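Local coordinates for OHCU decarboxylase (Arabidopsis thaliana, PDB 2Q37), which hydrolyses 5-hydroxyisourate and, through the N-terminal domain described here, decarboxylates the product OHCU stereoselectively to (S)-allantoin, at residues A[99-104]-A[133-138]. Sequence-based numbering, arbitrary orientation.
Sequences SEQSTA and ICASGR. With 3AL (1-[(4S)-2,5-dioxoimidazolidin-4-yl]urea), chain B.
Glu100 and Ala135 touch, the backbone O of the first against the carbonyl carbon of the second, and both also hold the bound (S)-allantoin, a worked example of a ligand recognised largely by main-chain atoms. Ile133 grips it twice: its N donates to the ureido oxygen O2, and its O accepts from N9 of the ring at 2.9 Å. Through an extended Cys134 the chain brings the amide of Ala135 to the same side as that of Ile133, and Ala135 N donates almost straight to O8 (3.1 Å, 172°). Beside this row Glu100 supplies a carboxylate. Its CG lies anti to its own carbonyl carbon (chi1 -83°) and the chain bends at chi2, which brings OE1 2.9 Å from N7 of the ligand while CB and CG pass close to O8. Arg173 forms a salt bridge with the same OE1, and probably steadies the carboxylate. The Ala135 methyl group packs 4.0 Å from Gln101 CG.

From Ser136 onward the contact leaves the ligand. Ser136 CA makes a CH...O approach to Glu100 O at 3.3 Å, and Ser136 O receives the one direct hydrogen bond between the segments, 2.8 Å from Thr103 OG1 and in the carbonyl plane. Thr103 CG2, anti to its backbone N, reaches over Gly137 C and on to Arg138 O; a valine here would lack the hydroxyl and would probably leave the two segments without their direct hydrogen bond. Arg138 O lies 3.3 Å from Ala104 CB, and a water bridges it to Ala104 N.

Together the start of helix 102-105 and the loop leading to helix 140-150 form one wall of the all-helical OHCU decarboxylase active site, where backbone amides and carbonyls bind the ring and the ureido group, the carboxylate of Glu100 accepts from ring N7, and the side chain of Glu100 is about 6 Å from that of His78, the proton donor.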
ATOM      1  N   SER A  99     -13.598  21.646  -5.843  1.00 43.73           N
ATOM      2  CA  SER A  99     -14.884  22.253  -5.528  1.00 44.57           C
ATOM      3  C   SER A  99     -15.515  21.641  -4.274  1.00 43.83           C
ATOM      4  O   SER A  99     -16.458  22.203  -3.690  1.00 43.15           O
ATOM      5  CB  SER A  99     -15.843  22.119  -6.716  1.00 46.67           C
ATOM      6  OG  SER A  99     -15.523  23.057  -7.732  1.00 47.87           O
ATOM      7  N   GLU A 100     -15.022  20.474  -3.874  1.00 41.17           N
ATOM      8  CA  GLU A 100     -15.525  19.856  -2.658  1.00 38.42           C
ATOM      9  C   GLU A 100     -15.041  20.766  -1.542  1.00 36.91           C
ATOM     10  O   GLU A 100     -15.549  20.719  -0.420  1.00 35.09           O
ATOM     11  CB  GLU A 100     -14.934  18.468  -2.451  1.00 38.28           C
ATOM     12  CG  GLU A 100     -15.624  17.365  -3.210  1.00 37.20           C
ATOM     13  CD  GLU A 100     -15.020  17.109  -4.569  1.00 36.35           C
ATOM     14  OE1 GLU A 100     -13.816  17.395  -4.749  1.00 35.57           O
ATOM     15  OE2 GLU A 100     -15.751  16.596  -5.451  1.00 35.44           O
ATOM     16  N   GLN A 101     -14.054  21.601  -1.879  1.00 34.67           N
ATOM     17  CA  GLN A 101     -13.470  22.535  -0.932  1.00 34.55           C
ATOM     18  C   GLN A 101     -14.078  23.951  -0.896  1.00 36.23           C
ATOM     19  O   GLN A 101     -13.557  24.848  -0.210  1.00 36.76           O
ATOM     20  CB  GLN A 101     -11.973  22.624  -1.170  1.00 31.84           C
ATOM     21  CG  GLN A 101     -11.180  21.675  -0.326  1.00 31.02           C
ATOM     22  CD  GLN A 101      -9.686  21.945  -0.408  1.00 35.65           C
ATOM     23  OE1 GLN A 101      -9.038  21.639  -1.409  1.00 37.09           O
ATOM     24  NE2 GLN A 101      -9.132  22.535   0.645  1.00 35.84           N
ATOM     25  N   SER A 102     -15.183  24.153  -1.610  1.00 36.50           N
ATOM     26  CA  SER A 102     -15.839  25.457  -1.634  1.00 37.20           C
ATOM     27  C   SER A 102     -16.177  25.964  -0.239  1.00 36.76           C
ATOM     28  O   SER A 102     -15.833  27.097   0.098  1.00 37.90           O
ATOM     29  CB  SER A 102     -17.104  25.397  -2.484  1.00 37.91           C
ATOM     30  OG  SER A 102     -17.731  24.142  -2.338  1.00 44.19           O
ATOM     31  N   THR A 103     -16.840  25.129   0.563  1.00 35.43           N
ATOM     32  CA  THR A 103     -17.213  25.476   1.936  1.00 33.49           C
ATOM     33  C   THR A 103     -15.978  25.868   2.754  1.00 33.28           C
ATOM     34  O   THR A 103     -15.967  26.869   3.463  1.00 32.84           O
ATOM     35  CB  THR A 103     -17.896  24.282   2.634  1.00 33.79           C
ATOM     36  OG1 THR A 103     -19.192  24.073   2.063  1.00 33.71           O
ATOM     37  CG2 THR A 103     -18.038  24.527   4.132  1.00 33.53           C
ATOM     38  N   ALA A 104     -14.923  25.082   2.647  1.00 33.65           N
ATOM     39  CA  ALA A 104     -13.731  25.389   3.396  1.00 35.39           C
ATOM     40  C   ALA A 104     -13.104  26.727   2.960  1.00 37.68           C
ATOM     41  O   ALA A 104     -12.538  27.446   3.793  1.00 37.23           O
ATOM     42  CB  ALA A 104     -12.733  24.254   3.262  1.00 33.38           C
ATOM     43  N   ILE A 133      -9.096  13.181   2.245  1.00 25.95           N
ATOM     44  CA  ILE A 133     -10.298  13.255   3.055  1.00 27.68           C
ATOM     45  C   ILE A 133     -11.360  13.871   2.177  1.00 29.40           C
ATOM     46  O   ILE A 133     -11.069  14.792   1.405  1.00 30.01           O
ATOM     47  CB  ILE A 133     -10.097  14.175   4.285  1.00 27.14           C
ATOM     48  CG1 ILE A 133     -11.230  13.975   5.299  1.00 27.00           C
ATOM     49  CG2 ILE A 133     -10.096  15.638   3.849  1.00 25.56           C
ATOM     50  CD1 ILE A 133     -11.160  14.928   6.545  1.00 23.64           C
ATOM     51  N   CYS A 134     -12.578  13.354   2.273  1.00 29.74           N
ATOM     52  CA  CYS A 134     -13.680  13.899   1.509  1.00 31.77           C
ATOM     53  C   CYS A 134     -14.003  15.217   2.214  1.00 32.89           C
ATOM     54  O   CYS A 134     -14.383  15.226   3.378  1.00 32.88           O
ATOM     55  CB  CYS A 134     -14.878  12.943   1.558  1.00 32.67           C
ATOM     56  SG  CYS A 134     -16.333  13.443   0.581  1.00 38.03           S
ATOM     57  N   ALA A 135     -13.789  16.333   1.522  1.00 35.31           N
ATOM     58  CA  ALA A 135     -14.073  17.670   2.062  1.00 37.62           C
ATOM     59  C   ALA A 135     -15.485  18.009   1.595  1.00 40.08           C
ATOM     60  O   ALA A 135     -15.969  17.418   0.622  1.00 44.24           O
ATOM     61  CB  ALA A 135     -13.092  18.662   1.494  1.00 34.93           C
ATOM     62  N   SER A 136     -16.176  18.926   2.250  1.00 40.56           N
ATOM     63  CA  SER A 136     -17.527  19.221   1.760  1.00 43.15           C
ATOM     64  C   SER A 136     -18.255  20.268   2.552  1.00 45.31           C
ATOM     65  O   SER A 136     -18.556  21.358   2.055  1.00 49.19           O
ATOM     66  CB  SER A 136     -18.378  17.963   1.723  1.00 40.83           C
ATOM     67  OG  SER A 136     -18.748  17.687   0.383  1.00 37.44           O
ATOM     68  N   GLY A 137     -18.589  19.916   3.776  1.00 45.59           N
ATOM     69  CA  GLY A 137     -19.231  20.870   4.645  1.00 44.39           C
ATOM     70  C   GLY A 137     -18.118  21.064   5.643  1.00 43.91           C
ATOM     71  O   GLY A 137     -18.298  21.628   6.717  1.00 46.76           O
ATOM     72  N   ARG A 138     -16.939  20.585   5.275  1.00 42.01           N
ATOM     73  CA  ARG A 138     -15.813  20.680   6.166  1.00 42.53           C
ATOM     74  C   ARG A 138     -15.044  21.973   5.995  1.00 42.82           C
ATOM     75  O   ARG A 138     -14.972  22.558   4.909  1.00 40.89           O
ATOM     76  CB  ARG A 138     -14.893  19.481   5.959  1.00 44.11           C
ATOM     77  CG  ARG A 138     -15.649  18.168   5.770  1.00 47.59           C
ATOM     78  CD  ARG A 138     -15.602  17.257   6.985  1.00 51.50           C
ATOM     79  NE  ARG A 138     -15.144  15.917   6.597  1.00 55.51           N
ATOM     80  CZ  ARG A 138     -15.868  15.036   5.904  1.00 56.89           C
ATOM     81  NH1 ARG A 138     -17.114  15.338   5.523  1.00 54.90           N
ATOM     82  NH2 ARG A 138     -15.325  13.862   5.554  1.00 56.49           N
TER
HETATM   83  C4  3AL B 200      -9.548  15.771  -2.213  1.00 34.92           C
HETATM   84  C5  3AL B 200     -10.098  16.459  -3.359  1.00 34.46           C
HETATM   85  O5  3AL B 200      -9.651  16.846  -4.408  1.00 37.63           O
HETATM   86  N7  3AL B 200     -11.469  16.707  -3.152  1.00 36.27           N
HETATM   87  C8  3AL B 200     -11.756  16.194  -1.896  1.00 36.27           C
HETATM   88  O8  3AL B 200     -12.876  16.244  -1.403  1.00 34.99           O
HETATM   89  N9  3AL B 200     -10.628  15.632  -1.301  1.00 36.03           N
HETATM   90  N3  3AL B 200      -8.353  16.444  -1.707  1.00 32.20           N
HETATM   91  C2  3AL B 200      -7.690  15.809  -0.548  1.00 28.33           C
HETATM   92  N1  3AL B 200      -6.693  16.361  -0.148  1.00 30.29           N
HETATM   93  O2  3AL B 200      -8.201  14.705  -0.036  1.00 26.49           O
HETATM   94  O   HOH W   1     -17.881  22.129  -0.148  1.00 27.23           O
HETATM   95  O   HOH W   2     -15.169  21.962   2.038  1.00 29.89           O